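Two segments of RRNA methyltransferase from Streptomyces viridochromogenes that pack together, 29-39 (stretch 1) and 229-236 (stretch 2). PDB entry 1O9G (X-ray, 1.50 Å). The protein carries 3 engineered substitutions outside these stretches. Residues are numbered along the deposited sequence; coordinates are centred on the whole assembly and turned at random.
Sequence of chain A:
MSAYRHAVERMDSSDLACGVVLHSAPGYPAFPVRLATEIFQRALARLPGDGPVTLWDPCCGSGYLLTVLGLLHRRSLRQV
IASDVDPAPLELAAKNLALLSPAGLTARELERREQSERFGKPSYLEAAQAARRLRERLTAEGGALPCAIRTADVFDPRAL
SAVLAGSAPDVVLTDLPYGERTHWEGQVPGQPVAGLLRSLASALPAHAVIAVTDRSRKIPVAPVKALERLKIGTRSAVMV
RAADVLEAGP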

# COMPACT_ATOMS: atom_id res chain seq x y z
N PRO A 29 0.94 -11.72 3.47
CA PRO A 29 0.95 -11.97 2.05
C PRO A 29 1.69 -10.86 1.31
O PRO A 29 1.81 -9.75 1.78
CB PRO A 29 -0.52 -11.93 1.70
CG PRO A 29 -1.08 -10.91 2.63
CD PRO A 29 -0.32 -11.09 3.91
N ALA A 30 2.18 -11.22 0.15
CA ALA A 30 2.59 -10.23 -0.81
C ALA A 30 1.26 -9.73 -1.38
O ALA A 30 0.17 -10.13 -0.93
CB ALA A 30 3.49 -10.88 -1.83
N PHE A 31 1.34 -8.85 -2.33
CA PHE A 31 0.20 -8.42 -3.11
C PHE A 31 0.67 -8.38 -4.57
O PHE A 31 1.78 -7.96 -4.82
CB PHE A 31 -0.23 -7.02 -2.66
CG PHE A 31 -1.59 -6.64 -3.13
CD1 PHE A 31 -2.71 -6.98 -2.40
CD2 PHE A 31 -1.75 -5.97 -4.33
CE1 PHE A 31 -3.98 -6.68 -2.88
CE2 PHE A 31 -3.02 -5.64 -4.79
CZ PHE A 31 -4.12 -5.97 -4.06
N PRO A 32 -0.15 -8.77 -5.55
CA PRO A 32 0.31 -8.72 -6.94
C PRO A 32 0.60 -7.30 -7.40
O PRO A 32 -0.26 -6.44 -7.25
CB PRO A 32 -0.86 -9.30 -7.75
CG PRO A 32 -1.77 -9.87 -6.79
CD PRO A 32 -1.51 -9.31 -5.43
N VAL A 33 1.79 -7.06 -7.94
CA VAL A 33 2.18 -5.73 -8.39
C VAL A 33 1.20 -5.18 -9.42
O VAL A 33 0.82 -4.02 -9.36
CB VAL A 33 3.60 -5.74 -8.95
CG1 VAL A 33 3.97 -4.39 -9.52
CG2 VAL A 33 4.60 -6.15 -7.82
N ARG A 34 0.79 -6.00 -10.38
CA ARG A 34 -0.08 -5.49 -11.42
C ARG A 34 -1.41 -4.97 -10.86
O ARG A 34 -1.92 -3.93 -11.29
CB ARG A 34 -0.33 -6.56 -12.47
CG ARG A 34 -1.10 -6.08 -13.66
CD ARG A 34 -1.33 -7.12 -14.70
NE ARG A 34 -1.75 -6.51 -15.96
CZ ARG A 34 -2.15 -7.20 -17.02
NH1 ARG A 34 -2.19 -8.53 -16.98
NH2 ARG A 34 -2.51 -6.57 -18.12
N LEU A 35 -1.97 -5.69 -9.92
CA LEU A 35 -3.21 -5.29 -9.30
C LEU A 35 -2.98 -4.05 -8.44
O LEU A 35 -3.83 -3.16 -8.38
CB LEU A 35 -3.82 -6.43 -8.49
CG LEU A 35 -5.16 -6.16 -7.84
CD1 LEU A 35 -6.18 -5.68 -8.87
CD2 LEU A 35 -5.67 -7.39 -7.13
N ALA A 36 -1.85 -3.99 -7.76
CA ALA A 36 -1.55 -2.80 -6.94
C ALA A 36 -1.55 -1.53 -7.78
O ALA A 36 -2.18 -0.53 -7.42
CB ALA A 36 -0.23 -2.95 -6.23
N THR A 37 -0.87 -1.58 -8.91
CA THR A 37 -0.75 -0.39 -9.75
C THR A 37 -2.10 -0.07 -10.42
O THR A 37 -2.43 1.09 -10.59
CB THR A 37 0.41 -0.52 -10.72
OG1 THR A 37 0.55 0.72 -11.42
CG2 THR A 37 0.19 -1.55 -11.76
N GLU A 38 -2.89 -1.09 -10.74
CA GLU A 38 -4.22 -0.88 -11.31
C GLU A 38 -5.12 -0.13 -10.32
O GLU A 38 -5.76 0.84 -10.68
CB GLU A 38 -4.86 -2.21 -11.71
CG GLU A 38 -6.28 -2.11 -12.26
CD GLU A 38 -6.38 -1.50 -13.65
OE1 GLU A 38 -5.37 -1.43 -14.37
OE2 GLU A 38 -7.50 -1.10 -14.04
N ILE A 39 -5.16 -0.58 -9.08
CA ILE A 39 -6.02 0.03 -8.09
C ILE A 39 -5.54 1.47 -7.84
O ILE A 39 -6.35 2.39 -7.78
CB ILE A 39 -6.04 -0.78 -6.76
CG1 ILE A 39 -6.65 -2.17 -6.97
CG2 ILE A 39 -6.81 -0.01 -5.71
CD1 ILE A 39 -6.43 -3.14 -5.81
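Stretch 2 229-236: RLKIGTRS

Stretch 2 is a β-hairpin tip lying against the loop and first helical turns of stretch 1. Residues 229-232 form a strand. A type II' turn runs from I232 to R235, and the chain returns as a strand at 235-236. The turn is closed by two backbone hydrogen bonds, I232 N to R235 O at 2.9 Å and R235 N to I232 O at 3.0 Å. G233 has phi 59°, a positive value that favours glycine. Strand 229-232 runs nearly antiparallel to helix 33-39: the angle between their directions is 169°, and the axes approach to 11.0 Å. The wide gap is filled by side chains.

L35 is the central bump of the helix. It points toward stretch 2 and fits among L230, I232 and R235. L35 CD1 lies 4.1 Å from L230 CD1 and 4.0 Å from I232 CG1. L35 CD2 lies 3.8 Å from R235 CD, so the two methyls meet different parts of the hairpin. L230 and I232 both point toward the helix, while K231 between them points away, the usual alternation along a strand. One turn further along the helix, L230 reaches between E38 and I39. L230 CD2 is 4.1 Å from E38 CG and 4.2 Å from I39 CG1. E38 thus offers its aliphatic part here; its carboxylate is hydrogen-bonded elsewhere in the structure.

R235 is the long arm of the hairpin and loses the most surface to the contact. It extends along the loop before the helix. P32, at the N-cap position, covers one face of the guanidinium, with P32 CD 3.6 Å from R235 NH2. F31 CE1 lies 3.5 Å from R235 NE, in an oblique approach. No hydrogen bond joins the stretches; the fit rests on packing.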

# COMPACT_ATOMS: atom_id res chain seq x y z
N ARG A 229 -15.79 -0.20 -8.35
CA ARG A 229 -15.46 -1.55 -7.92
C ARG A 229 -14.68 -2.28 -9.00
O ARG A 229 -14.80 -1.97 -10.17
CB ARG A 229 -16.72 -2.33 -7.64
CG ARG A 229 -17.44 -1.94 -6.41
CD ARG A 229 -18.70 -2.75 -6.24
NE ARG A 229 -19.49 -2.31 -5.10
CZ ARG A 229 -19.21 -2.60 -3.84
NH1 ARG A 229 -18.17 -3.35 -3.53
NH2 ARG A 229 -20.00 -2.14 -2.88
N LEU A 230 -13.83 -3.21 -8.59
CA LEU A 230 -13.23 -4.16 -9.50
C LEU A 230 -13.11 -5.56 -8.89
O LEU A 230 -13.13 -5.73 -7.67
CB LEU A 230 -11.91 -3.64 -10.07
CG LEU A 230 -10.66 -3.65 -9.19
CD1 LEU A 230 -10.22 -5.05 -8.78
CD2 LEU A 230 -9.50 -2.98 -9.92
N LYS A 231 -13.04 -6.55 -9.78
CA LYS A 231 -12.84 -7.96 -9.44
C LYS A 231 -11.76 -8.50 -10.36
O LYS A 231 -11.92 -8.48 -11.58
CB LYS A 231 -14.12 -8.75 -9.68
CG LYS A 231 -15.29 -8.31 -8.82
CD LYS A 231 -16.61 -8.91 -9.32
CE LYS A 231 -16.69 -10.41 -9.01
NZ LYS A 231 -17.74 -11.12 -9.80
N ILE A 232 -10.63 -8.93 -9.78
CA ILE A 232 -9.56 -9.55 -10.54
C ILE A 232 -9.13 -10.79 -9.79
O ILE A 232 -8.74 -10.70 -8.63
CB ILE A 232 -8.36 -8.58 -10.70
CG1 ILE A 232 -8.79 -7.29 -11.41
CG2 ILE A 232 -7.20 -9.26 -11.43
CD1 ILE A 232 -9.04 -7.43 -12.88
N GLY A 233 -9.20 -11.94 -10.44
CA GLY A 233 -8.89 -13.21 -9.80
C GLY A 233 -9.82 -13.45 -8.61
O GLY A 233 -11.07 -13.23 -8.70
N THR A 234 -9.20 -13.83 -7.48
CA THR A 234 -9.93 -14.07 -6.24
C THR A 234 -10.11 -12.80 -5.38
O THR A 234 -10.63 -12.88 -4.27
CB THR A 234 -9.20 -15.17 -5.42
OG1 THR A 234 -8.58 -16.12 -6.29
CG2 THR A 234 -10.19 -16.02 -4.63
N ARG A 235 -9.68 -11.65 -5.89
CA ARG A 235 -9.70 -10.40 -5.12
C ARG A 235 -10.71 -9.38 -5.69
O ARG A 235 -10.95 -9.34 -6.88
CB ARG A 235 -8.32 -9.77 -5.12
CG ARG A 235 -7.33 -10.33 -4.09
CD ARG A 235 -6.08 -9.46 -3.96
NE ARG A 235 -5.04 -10.02 -3.08
CZ ARG A 235 -4.20 -10.98 -3.44
NH1 ARG A 235 -3.27 -11.42 -2.59
NH2 ARG A 235 -4.28 -11.51 -4.65
N SER A 236 -11.33 -8.59 -4.82
CA SER A 236 -12.08 -7.43 -5.24
C SER A 236 -11.55 -6.18 -4.54
O SER A 236 -10.83 -6.26 -3.56
CB SER A 236 -13.57 -7.60 -4.99
OG SER A 236 -13.85 -7.65 -3.61